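PDB 5SUW: TCP pilus virulence regulatory protein from Vibrio cholerae serotype O1, which probably binds DNA as an AraC-family transcription regulator of toxin-coregulated pilus and other virulence genes, with a pocket for fatty-acid-like effectors between its cupin-like and DNA-binding regions. Local coordinates for residues 22-27 / 64-69; 29-34 / 83-88; 228-233 / 264-269. All coordinates share one frame; numbering follows the deposited sequence.

Contact 1: 22-27 / 64-69; sequences FNNLYI and NSIQRF. With 70G (3-[(1R)-8-methyl-1,2,3,4-tetrahydronaphthalen-1-yl]propanoic acid), chain B.
Phe22 and Phe69 meet at one end of an antiparallel strand pair in the cupin-like domain, where a G1 beta bulge interrupts strand 19-26. The bulge sets both Asn24 and Leu25 against Gln67. Within it Gln67 N bonds to Leu25 O at 2.7 Å, almost straight at 173°. Regular pairing resumes at Tyr26 and Ile66.

The tight side is the face that carries Phe22, Leu25, Gln67 and Phe69. Phe22 CD2 lies over one face of the Phe69 ring, 3.5 Å from Phe69 CZ. The two planes are 57° apart, an oblique pair. The bound ligand lies against Phe22, Leu25 and the edge of the Phe69 ring. Phe22 CZ is 3.4 Å from 70G C03, and Leu25 CD2 touches 70G C07 at 3.6 Å. This face is therefore one wall of the ligand pocket.

The other side is looser and partly exposed. Asn23 and Asn24 occupy the corner of the chain, beside Arg68. A water accepts from Asn23 ND2 at 2.7 Å and, at longer range, from Arg68 NE. The guanidinium is also bound by Asn46 and by the carbonyl of Arg209.

At the far end the packing closes again. Ile66 CD1 sits at the edge of the Tyr26 ring. The ring extends with CG anti to the backbone N (chi1 168°), alongside the side chain of Asn64. The Asn64 side-chain oxygen OD1 is bonded by Ser175. Tyr26 OH donates to the same OD1 at 2.6 Å, nearly in line with its C=O bond.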
loop_
_atom_site.group_PDB
_atom_site.type_symbol
_atom_site.label_atom_id
_atom_site.label_comp_id
_atom_site.label_asym_id
_atom_site.label_seq_id
_atom_site.Cartn_x
_atom_site.Cartn_y
_atom_site.Cartn_z
ATOM N N PHE A 22 2.293 12.088 0.410
ATOM C CA PHE A 22 1.854 11.178 -0.635
ATOM C C PHE A 22 0.535 11.652 -1.221
ATOM O O PHE A 22 -0.416 11.942 -0.489
ATOM C CB PHE A 22 1.730 9.763 -0.091
ATOM C CG PHE A 22 2.954 9.320 0.648
ATOM C CD1 PHE A 22 4.157 9.098 -0.042
ATOM C CD2 PHE A 22 2.924 9.156 2.037
ATOM C CE1 PHE A 22 5.316 8.699 0.635
ATOM C CE2 PHE A 22 4.080 8.753 2.730
ATOM C CZ PHE A 22 5.281 8.531 2.031
ATOM N N ASN A 23 0.490 11.749 -2.544
ATOM C CA ASN A 23 -0.703 12.215 -3.233
ATOM C C ASN A 23 -0.985 11.277 -4.392
ATOM O O ASN A 23 -0.103 11.028 -5.221
ATOM C CB ASN A 23 -0.536 13.658 -3.707
ATOM C CG ASN A 23 -1.773 14.180 -4.404
ATOM O OD1 ASN A 23 -1.692 14.773 -5.473
ATOM N ND2 ASN A 23 -2.931 13.921 -3.819
ATOM N N ASN A 24 -2.201 10.736 -4.426
ATOM C CA ASN A 24 -2.598 9.763 -5.438
ATOM C C ASN A 24 -1.622 8.597 -5.457
ATOM O O ASN A 24 -1.238 8.080 -6.513
ATOM C CB ASN A 24 -2.733 10.412 -6.816
ATOM C CG ASN A 24 -3.918 11.374 -6.891
ATOM O OD1 ASN A 24 -4.786 11.390 -6.010
ATOM N ND2 ASN A 24 -3.960 12.177 -7.947
ATOM N N LEU A 25 -1.204 8.197 -4.262
ATOM C CA LEU A 25 -0.418 6.988 -4.101
ATOM C C LEU A 25 -1.345 5.790 -4.204
ATOM O O LEU A 25 -2.242 5.619 -3.368
ATOM C CB LEU A 25 0.304 6.998 -2.760
ATOM C CG LEU A 25 1.144 5.776 -2.439
ATOM C CD1 LEU A 25 2.251 5.607 -3.454
ATOM C CD2 LEU A 25 1.709 5.949 -1.048
ATOM N N TYR A 26 -1.145 4.981 -5.237
ATOM C CA TYR A 26 -1.898 3.750 -5.420
ATOM C C TYR A 26 -1.240 2.606 -4.648
ATOM O O TYR A 26 -0.025 2.398 -4.740
ATOM C CB TYR A 26 -1.998 3.403 -6.905
ATOM C CG TYR A 26 -2.503 2.005 -7.155
ATOM C CD1 TYR A 26 -3.867 1.716 -7.125
ATOM C CD2 TYR A 26 -1.605 0.965 -7.431
ATOM C CE1 TYR A 26 -4.330 0.415 -7.366
ATOM C CE2 TYR A 26 -2.049 -0.318 -7.673
ATOM C CZ TYR A 26 -3.410 -0.596 -7.635
ATOM O OH TYR A 26 -3.828 -1.893 -7.865
ATOM N N ILE A 27 -2.050 1.853 -3.916
ATOM C CA ILE A 27 -1.580 0.770 -3.065
ATOM C C ILE A 27 -1.704 -0.516 -3.880
ATOM O O ILE A 27 -2.801 -1.043 -4.090
ATOM C CB ILE A 27 -2.374 0.727 -1.758
ATOM C CG1 ILE A 27 -2.244 2.076 -1.067
ATOM C CG2 ILE A 27 -1.888 -0.398 -0.834
ATOM C CD1 ILE A 27 -0.806 2.450 -0.807
ATOM N N ASN A 64 -5.530 -1.448 -3.415
ATOM C CA ASN A 64 -6.283 -0.771 -4.457
ATOM C C ASN A 64 -6.885 0.536 -3.975
ATOM O O ASN A 64 -7.761 1.076 -4.649
ATOM C CB ASN A 64 -7.387 -1.657 -5.040
ATOM C CG ASN A 64 -6.822 -2.889 -5.713
ATOM O OD1 ASN A 64 -5.824 -2.798 -6.428
ATOM N ND2 ASN A 64 -7.434 -4.051 -5.471
ATOM N N SER A 65 -6.447 1.059 -2.833
ATOM C CA SER A 65 -6.851 2.395 -2.451
ATOM C C SER A 65 -5.926 3.434 -3.096
ATOM O O SER A 65 -4.853 3.124 -3.626
ATOM C CB SER A 65 -6.861 2.544 -0.926
ATOM O OG SER A 65 -5.574 2.323 -0.381
ATOM N N ILE A 66 -6.379 4.683 -3.068
ATOM C CA ILE A 66 -5.624 5.822 -3.569
ATOM C C ILE A 66 -5.410 6.744 -2.378
ATOM O O ILE A 66 -6.359 7.383 -1.904
ATOM C CB ILE A 66 -6.358 6.548 -4.709
ATOM C CG1 ILE A 66 -6.665 5.582 -5.862
ATOM C CG2 ILE A 66 -5.544 7.724 -5.170
ATOM C CD1 ILE A 66 -5.426 4.943 -6.481
ATOM N N GLN A 67 -4.175 6.820 -1.895
ATOM C CA GLN A 67 -3.879 7.433 -0.606
ATOM C C GLN A 67 -3.419 8.877 -0.772
ATOM O O GLN A 67 -2.668 9.207 -1.697
ATOM C CB GLN A 67 -2.812 6.631 0.149
ATOM C CG GLN A 67 -3.257 5.233 0.539
ATOM C CD GLN A 67 -4.267 5.214 1.672
ATOM O OE1 GLN A 67 -4.421 6.193 2.407
ATOM N NE2 GLN A 67 -4.964 4.090 1.818
ATOM N N ARG A 68 -3.882 9.733 0.139
ATOM C CA ARG A 68 -3.452 11.123 0.208
ATOM C C ARG A 68 -3.226 11.420 1.684
ATOM O O ARG A 68 -4.174 11.670 2.431
ATOM C CB ARG A 68 -4.480 12.067 -0.414
ATOM C CG ARG A 68 -4.933 11.638 -1.816
ATOM C CD ARG A 68 -6.111 12.490 -2.316
ATOM N NE ARG A 68 -6.495 12.132 -3.682
ATOM C CZ ARG A 68 -7.398 11.207 -4.000
ATOM N NH1 ARG A 68 -8.039 10.530 -3.051
ATOM N NH2 ARG A 68 -7.661 10.961 -5.278
ATOM N N PHE A 69 -1.977 11.362 2.113
ATOM C CA PHE A 69 -1.693 11.657 3.504
ATOM C C PHE A 69 -0.252 12.112 3.632
ATOM O O PHE A 69 0.564 11.940 2.720
ATOM C CB PHE A 69 -1.979 10.449 4.413
ATOM C CG PHE A 69 -1.040 9.298 4.224
ATOM C CD1 PHE A 69 -1.314 8.309 3.296
ATOM C CD2 PHE A 69 0.110 9.191 4.993
ATOM C CE1 PHE A 69 -0.449 7.247 3.129
ATOM C CE2 PHE A 69 0.969 8.134 4.835
ATOM C CZ PHE A 69 0.694 7.158 3.895
HETATM C C10 70G B . 6.683 3.130 -0.359
HETATM C C11 70G B . 6.056 1.887 -1.006
HETATM C C14 70G B . 5.742 5.727 4.983
HETATM C C15 70G B . 6.964 6.303 5.078
HETATM C C01 70G B . 8.391 5.982 1.491
HETATM C C02 70G B . 7.417 5.860 2.713
HETATM C C03 70G B . 6.150 5.267 2.619
HETATM C C04 70G B . 5.309 5.205 3.756
HETATM C C05 70G B . 3.899 4.564 3.731
HETATM C C06 70G B . 3.447 3.990 2.383
HETATM C C07 70G B . 4.193 4.651 1.164
HETATM C C08 70G B . 5.672 4.706 1.284
HETATM C C09 70G B . 6.188 3.320 1.067
HETATM O O12 70G B . 5.487 1.977 -2.183
HETATM O O13 70G B . 6.063 0.840 -0.447
HETATM C C16 70G B . 7.833 6.374 3.929
HETATM O O HOH W 1 -5.100 14.598 -5.313
#

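Contact 2: 29-34 / 83-88; sequences DYKMFW and VITISD. With 70G (3-[(1R)-8-methyl-1,2,3,4-tetrahydronaphthalen-1-yl]propanoic acid), chain B.
Lys31 and Thr85 lie side by side on the ligand face of the five-stranded antiparallel sheet of the cupin-like domain, as a non-hydrogen-bonded pair. This face forms a wall of the ligand pocket. The Lys31 chain runs extended beyond CG, and its CE passes 3.2 Å from Thr85 OG1. Its amine reaches the carboxylate of 70G and bonds to O13, although its exact position is doubtful. Farther along, the Phe33 ring lays one face against the ligand, with CD1 3.7 Å from 70G C05. With CG between the backbone N and the carbonyl carbon (chi1 67°), the ring swings off Val83 to lie there. Val83 CG2 packs on Phe33 CB at 3.9 Å.

The backbone fixes this register. Met32 and Ile84, between the pairs Lys31-Thr85 and Phe33-Val83, form the hydrogen-bonded pair. Met32 N donates to Ile84 O, and Ile84 N returns a bond to Met32 O at 2.9 Å and 172°. Their side chains point to the opposite face of the sheet. There Ile84 CD1 meets the edge of the Trp34 indole at CH2, 3.6 Å away, and Met32 CE touches Ile86 CD1.

Where strand 31-35 starts and strand 79-86 ends, one water bridges the two segments. It accepts from Tyr30 N and donates to Asp29 OD1 and to Ile86 O, the last at 2.7 Å. Nearby, Asp88 is tied by salt bridges to Lys63 and Arg92.

Strand 31-35 is flanked by strand 57-61, and strand 79-86 by strand 7-14. Helices 121-131 and 141-159 cover the face of Met32, Ile84 and Trp34.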
loop_
_atom_site.group_PDB
_atom_site.type_symbol
_atom_site.label_atom_id
_atom_site.label_comp_id
_atom_site.label_asym_id
_atom_site.label_seq_id
_atom_site.Cartn_x
_atom_site.Cartn_y
_atom_site.Cartn_z
ATOM N N ASP A 29 -0.493 -3.521 -3.271
ATOM C CA ASP A 29 -0.644 -4.710 -2.444
ATOM C C ASP A 29 -0.788 -4.252 -1.002
ATOM O O ASP A 29 -0.358 -3.153 -0.654
ATOM C CB ASP A 29 0.553 -5.656 -2.595
ATOM C CG ASP A 29 0.493 -6.474 -3.875
ATOM O OD1 ASP A 29 -0.311 -7.437 -3.938
ATOM O OD2 ASP A 29 1.255 -6.157 -4.814
ATOM N N TYR A 30 -1.403 -5.092 -0.164
ATOM C CA TYR A 30 -1.612 -4.715 1.235
ATOM C C TYR A 30 -0.297 -4.291 1.870
ATOM O O TYR A 30 0.737 -4.944 1.695
ATOM C CB TYR A 30 -2.243 -5.866 2.026
ATOM C CG TYR A 30 -3.649 -6.150 1.562
ATOM C CD1 TYR A 30 -4.720 -5.397 2.035
ATOM C CD2 TYR A 30 -3.901 -7.129 0.601
ATOM C CE1 TYR A 30 -6.011 -5.628 1.597
ATOM C CE2 TYR A 30 -5.195 -7.374 0.158
ATOM C CZ TYR A 30 -6.246 -6.612 0.656
ATOM O OH TYR A 30 -7.534 -6.842 0.226
ATOM N N LYS A 31 -0.337 -3.158 2.559
ATOM C CA LYS A 31 0.834 -2.577 3.185
ATOM C C LYS A 31 0.510 -2.205 4.619
ATOM O O LYS A 31 -0.618 -1.811 4.928
ATOM C CB LYS A 31 1.307 -1.328 2.434
ATOM C CG LYS A 31 1.770 -1.649 1.051
ATOM C CD LYS A 31 2.500 -0.517 0.385
ATOM C CE LYS A 31 2.953 -0.985 -0.976
ATOM N NZ LYS A 31 4.029 -0.107 -1.449
ATOM N N MET A 32 1.510 -2.314 5.492
ATOM C CA MET A 32 1.382 -1.770 6.838
ATOM C C MET A 32 2.674 -1.076 7.230
ATOM O O MET A 32 3.754 -1.427 6.745
ATOM C CB MET A 32 1.003 -2.836 7.872
ATOM C CG MET A 32 1.774 -4.108 7.859
ATOM S SD MET A 32 0.807 -5.357 8.747
ATOM C CE MET A 32 -0.572 -5.453 7.623
ATOM N N PHE A 33 2.550 -0.050 8.077
ATOM C CA PHE A 33 3.745 0.651 8.522
ATOM C C PHE A 33 3.587 1.145 9.954
ATOM O O PHE A 33 2.480 1.323 10.468
ATOM C CB PHE A 33 4.131 1.801 7.569
ATOM C CG PHE A 33 3.162 2.968 7.528
ATOM C CD1 PHE A 33 2.163 3.027 6.566
ATOM C CD2 PHE A 33 3.314 4.045 8.386
ATOM C CE1 PHE A 33 1.300 4.122 6.488
ATOM C CE2 PHE A 33 2.456 5.137 8.318
ATOM C CZ PHE A 33 1.456 5.178 7.358
ATOM N N TRP A 34 4.731 1.324 10.602
ATOM C CA TRP A 34 4.791 1.881 11.940
ATOM C C TRP A 34 6.146 2.543 12.109
ATOM O O TRP A 34 7.117 2.216 11.407
ATOM C CB TRP A 34 4.575 0.812 13.017
ATOM C CG TRP A 34 5.668 -0.190 13.039
ATOM C CD1 TRP A 34 6.747 -0.209 13.874
ATOM C CD2 TRP A 34 5.820 -1.309 12.157
ATOM N NE1 TRP A 34 7.560 -1.281 13.573
ATOM C CE2 TRP A 34 7.012 -1.972 12.525
ATOM C CE3 TRP A 34 5.053 -1.827 11.105
ATOM C CZ2 TRP A 34 7.453 -3.123 11.882
ATOM C CZ3 TRP A 34 5.484 -2.963 10.472
ATOM C CH2 TRP A 34 6.681 -3.601 10.858
ATOM N N VAL A 83 8.033 -0.389 6.658
ATOM C CA VAL A 83 6.915 -0.671 5.764
ATOM C C VAL A 83 6.986 -2.126 5.325
ATOM O O VAL A 83 8.046 -2.603 4.898
ATOM C CB VAL A 83 6.923 0.248 4.532
ATOM C CG1 VAL A 83 5.646 0.005 3.681
ATOM C CG2 VAL A 83 7.060 1.711 4.961
ATOM N N ILE A 84 5.855 -2.818 5.408
ATOM C CA ILE A 84 5.724 -4.183 4.922
ATOM C C ILE A 84 4.711 -4.188 3.789
ATOM O O ILE A 84 3.593 -3.684 3.944
ATOM C CB ILE A 84 5.294 -5.153 6.034
ATOM C CG1 ILE A 84 6.336 -5.170 7.141
ATOM C CG2 ILE A 84 5.078 -6.554 5.466
ATOM C CD1 ILE A 84 5.924 -6.041 8.334
ATOM N N THR A 85 5.106 -4.738 2.654
ATOM C CA THR A 85 4.193 -4.987 1.556
ATOM C C THR A 85 3.969 -6.485 1.484
ATOM O O THR A 85 4.933 -7.255 1.443
ATOM C CB THR A 85 4.749 -4.444 0.245
ATOM O OG1 THR A 85 5.038 -3.046 0.405
ATOM C CG2 THR A 85 3.722 -4.634 -0.874
ATOM N N ILE A 86 2.704 -6.896 1.519
ATOM C CA ILE A 86 2.337 -8.302 1.645
ATOM C C ILE A 86 1.892 -8.804 0.281
ATOM O O ILE A 86 1.018 -8.198 -0.353
ATOM C CB ILE A 86 1.231 -8.493 2.695
ATOM C CG1 ILE A 86 1.653 -7.853 4.013
ATOM C CG2 ILE A 86 0.940 -9.968 2.908
ATOM C CD1 ILE A 86 0.576 -7.931 5.085
ATOM N N SER A 87 2.495 -9.900 -0.177
ATOM C CA SER A 87 2.235 -10.375 -1.533
ATOM C C SER A 87 0.843 -10.990 -1.632
ATOM O O SER A 87 0.302 -11.527 -0.655
ATOM C CB SER A 87 3.285 -11.403 -1.960
ATOM O OG SER A 87 3.080 -12.644 -1.303
ATOM N N ASP A 88 0.254 -10.900 -2.829
ATOM C CA ASP A 88 -1.097 -11.423 -3.000
ATOM C C ASP A 88 -1.136 -12.926 -2.771
ATOM O O ASP A 88 -2.132 -13.448 -2.262
ATOM C CB ASP A 88 -1.649 -11.077 -4.384
ATOM C CG ASP A 88 -3.173 -11.034 -4.401
ATOM O OD1 ASP A 88 -3.784 -11.741 -5.234
ATOM O OD2 ASP A 88 -3.757 -10.299 -3.565
HETATM C C10 70G B . 6.683 3.130 -0.359
HETATM C C11 70G B . 6.056 1.887 -1.006
HETATM C C14 70G B . 5.742 5.727 4.983
HETATM C C15 70G B . 6.964 6.303 5.078
HETATM C C01 70G B . 8.391 5.982 1.491
HETATM C C02 70G B . 7.417 5.860 2.713
HETATM C C03 70G B . 6.150 5.267 2.619
HETATM C C04 70G B . 5.309 5.205 3.756
HETATM C C05 70G B . 3.899 4.564 3.731
HETATM C C06 70G B . 3.447 3.990 2.383
HETATM C C07 70G B . 4.193 4.651 1.164
HETATM C C08 70G B . 5.672 4.706 1.284
HETATM C C09 70G B . 6.188 3.320 1.067
HETATM O O12 70G B . 5.487 1.977 -2.183
HETATM O O13 70G B . 6.063 0.840 -0.447
HETATM C C16 70G B . 7.833 6.374 3.929
HETATM O O HOH W 2 -1.514 -7.882 -1.268
#

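Contact 3: 228-233 / 264-269. With 70G (3-[(1R)-8-methyl-1,2,3,4-tetrahydronaphthalen-1-yl]propanoic acid), chain B.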
loop_
_atom_site.group_PDB
_atom_site.type_symbol
_atom_site.label_atom_id
_atom_site.label_comp_id
_atom_site.label_asym_id
_atom_site.label_seq_id
_atom_site.Cartn_x
_atom_site.Cartn_y
_atom_site.Cartn_z
ATOM N N LEU A 228 9.608 -1.953 -9.080
ATOM C CA LEU A 228 10.838 -2.310 -9.788
ATOM C C LEU A 228 12.066 -1.741 -9.098
ATOM O O LEU A 228 13.129 -2.375 -9.097
ATOM C CB LEU A 228 10.822 -1.838 -11.237
ATOM C CG LEU A 228 9.765 -2.357 -12.186
ATOM C CD1 LEU A 228 9.303 -1.212 -13.058
ATOM C CD2 LEU A 228 10.358 -3.466 -13.013
ATOM N N MET A 229 11.962 -0.539 -8.530
ATOM C CA MET A 229 13.136 0.006 -7.858
ATOM C C MET A 229 13.556 -0.879 -6.692
ATOM O O MET A 229 14.753 -1.069 -6.458
ATOM C CB MET A 229 12.877 1.435 -7.404
ATOM C CG MET A 229 12.752 2.412 -8.556
ATOM S SD MET A 229 12.361 4.078 -8.006
ATOM C CE MET A 229 11.362 4.689 -9.364
ATOM N N LYS A 230 12.582 -1.477 -5.984
ATOM C CA LYS A 230 12.915 -2.307 -4.827
ATOM C C LYS A 230 13.674 -3.568 -5.221
ATOM O O LYS A 230 14.428 -4.108 -4.409
ATOM C CB LYS A 230 11.653 -2.670 -4.044
ATOM C CG LYS A 230 10.917 -1.459 -3.474
ATOM C CD LYS A 230 9.507 -1.821 -3.054
ATOM C CE LYS A 230 8.967 -0.888 -1.965
ATOM N NZ LYS A 230 7.548 -1.255 -1.616
ATOM N N THR A 231 13.520 -4.043 -6.459
ATOM C CA THR A 231 14.273 -5.225 -6.872
ATOM C C THR A 231 15.764 -4.966 -6.995
ATOM O O THR A 231 16.522 -5.916 -7.238
ATOM C CB THR A 231 13.764 -5.756 -8.213
ATOM O OG1 THR A 231 14.256 -4.920 -9.269
ATOM C CG2 THR A 231 12.230 -5.777 -8.238
ATOM N N GLY A 232 16.207 -3.722 -6.830
ATOM C CA GLY A 232 17.595 -3.391 -7.037
ATOM C C GLY A 232 17.923 -2.995 -8.454
ATOM O O GLY A 232 19.100 -2.776 -8.762
ATOM N N GLU A 233 16.924 -2.927 -9.333
ATOM C CA GLU A 233 17.098 -2.274 -10.622
ATOM C C GLU A 233 17.266 -0.775 -10.393
ATOM O O GLU A 233 16.475 -0.152 -9.676
ATOM C CB GLU A 233 15.907 -2.562 -11.539
ATOM C CG GLU A 233 16.270 -2.611 -13.011
ATOM C CD GLU A 233 16.848 -1.302 -13.493
ATOM O OE1 GLU A 233 16.287 -0.248 -13.145
ATOM O OE2 GLU A 233 17.876 -1.315 -14.192
ATOM N N SER A 264 15.296 9.356 -8.412
ATOM C CA SER A 264 16.630 8.931 -8.009
ATOM C C SER A 264 16.837 9.138 -6.514
ATOM O O SER A 264 17.554 8.361 -5.876
ATOM C CB SER A 264 17.698 9.670 -8.826
ATOM O OG SER A 264 17.890 10.993 -8.354
ATOM N N GLU A 265 16.199 10.152 -5.930
ATOM C CA GLU A 265 16.246 10.285 -4.480
ATOM C C GLU A 265 15.592 9.085 -3.811
ATOM O O GLU A 265 16.127 8.538 -2.844
ATOM C CB GLU A 265 15.582 11.590 -4.043
ATOM C CG GLU A 265 16.409 12.830 -4.391
ATOM C CD GLU A 265 15.604 14.121 -4.354
ATOM O OE1 GLU A 265 14.356 14.060 -4.262
ATOM O OE2 GLU A 265 16.227 15.202 -4.416
ATOM N N TYR A 266 14.446 8.637 -4.329
ATOM C CA TYR A 266 13.799 7.480 -3.718
ATOM C C TYR A 266 14.626 6.219 -3.916
ATOM O O TYR A 266 14.774 5.408 -2.991
ATOM C CB TYR A 266 12.390 7.269 -4.273
ATOM C CG TYR A 266 11.744 6.040 -3.685
ATOM C CD1 TYR A 266 11.138 6.092 -2.436
ATOM C CD2 TYR A 266 11.753 4.829 -4.361
ATOM C CE1 TYR A 266 10.557 4.976 -1.873
ATOM C CE2 TYR A 266 11.168 3.704 -3.808
ATOM C CZ TYR A 266 10.574 3.786 -2.559
ATOM O OH TYR A 266 9.993 2.680 -1.984
ATOM N N LEU A 267 15.157 6.027 -5.124
ATOM C CA LEU A 267 15.936 4.830 -5.402
ATOM C C LEU A 267 17.098 4.691 -4.427
ATOM O O LEU A 267 17.491 3.570 -4.085
ATOM C CB LEU A 267 16.432 4.870 -6.850
ATOM C CG LEU A 267 17.217 3.690 -7.419
ATOM C CD1 LEU A 267 16.368 2.428 -7.478
ATOM C CD2 LEU A 267 17.737 4.058 -8.794
ATOM N N PHE A 268 17.627 5.818 -3.942
ATOM C CA PHE A 268 18.709 5.809 -2.965
ATOM C C PHE A 268 18.210 5.559 -1.546
ATOM O O PHE A 268 18.933 4.958 -0.748
ATOM C CB PHE A 268 19.471 7.135 -3.036
ATOM C CG PHE A 268 20.528 7.291 -1.978
ATOM C CD1 PHE A 268 21.784 6.728 -2.148
ATOM C CD2 PHE A 268 20.272 8.021 -0.825
ATOM C CE1 PHE A 268 22.765 6.876 -1.180
ATOM C CE2 PHE A 268 21.245 8.177 0.149
ATOM C CZ PHE A 268 22.494 7.603 -0.028
ATOM N N MET A 269 17.002 6.019 -1.202
ATOM C CA MET A 269 16.443 5.684 0.109
ATOM C C MET A 269 16.310 4.176 0.285
ATOM O O MET A 269 16.392 3.676 1.411
ATOM C CB MET A 269 15.081 6.361 0.317
ATOM C CG MET A 269 15.160 7.856 0.552
ATOM S SD MET A 269 13.620 8.741 0.204
ATOM C CE MET A 269 12.383 7.704 0.990
HETATM C C10 70G B . 6.683 3.130 -0.359
HETATM C C11 70G B . 6.056 1.887 -1.006
HETATM C C14 70G B . 5.742 5.727 4.983
HETATM C C15 70G B . 6.964 6.303 5.078
HETATM C C01 70G B . 8.391 5.982 1.491
HETATM C C02 70G B . 7.417 5.860 2.713
HETATM C C03 70G B . 6.150 5.267 2.619
HETATM C C04 70G B . 5.309 5.205 3.756
HETATM C C05 70G B . 3.899 4.564 3.731
HETATM C C06 70G B . 3.447 3.990 2.383
HETATM C C07 70G B . 4.193 4.651 1.164
HETATM C C08 70G B . 5.672 4.706 1.284
HETATM C C09 70G B . 6.188 3.320 1.067
HETATM O O12 70G B . 5.487 1.977 -2.183
HETATM O O13 70G B . 6.063 0.840 -0.447
HETATM C C16 70G B . 7.833 6.374 3.929
#
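Met229 and Tyr266 make a Met-aromatic contact between two helices of the AraC-family helix-turn-helix region. The end of helix 213-230 meets helix 263-270 here mainly through side chains. No hydrogen bond joins the two segments.

The sulfur comes to the edge of the phenol ring. Met229 SD is 5.1 Å from the ring centroid and 80° off the ring normal, so it lies close to the plane of the ring. Its nearest ring atom is Tyr266 CD2, at 3.8 Å. The Tyr266 ring is carried toward the other helix with CG anti to the backbone N (chi1 178°). Leu267, the next residue, meets Met229 nearer its base. Leu267 CD1 rests 3.6 Å from Met229 CB and also approaches Glu233 O. Met229 is thus held at two levels, by Leu267 near the backbone and by Tyr266 at the sulfur. Phe251 and Phe255 of helix 248-259 add to the packing round Met229, and Ile236 and Ile239 of helix 236-242 lie against Leu267 and Met229, respectively.

Helix 213-230 closes with a Schellman motif, in which Gly232 has a positive phi of 89°. Thr231 OG1 also bonds back to Leu228 O, which accepts from Thr231 N as well.

The extended Lys230 chain runs past Tyr266 to strand 7-14 of the cupin-like domain. It crosses Tyr266 with CE 3.7 Å from Tyr266 OH. That hydroxyl is hydrogen-bonded to Tyr12 of strand 7-14. Lys230 NZ also bonds to Gln8 of this strand. The same amine grips the ligand carboxylate, Lys230 NZ donating to 70G O13 at 2.8 Å.

The three contacts surround one ligand, 70G. Contacts 1 and 2 lie in the cupin-like domain, with centres 14 Å apart, and their segments alternate along the chain. Contact 1 belongs to the four-stranded sheet and contact 2 to the five-stranded sheet. They touch where Phe69 CE2 packs on Phe33 CZ, 3.9 Å away. Contact 3 comes later in the chain, in the AraC-family region, with its centre 17 Å from that of contact 2 and 19 Å from that of contact 1. Lys230 of contact 3 and, with a less certain position, Lys31 of contact 2 reach the ligand carboxylate. The ligand therefore bridges the two regions, consistent with an effector influencing how the DNA-binding part is held.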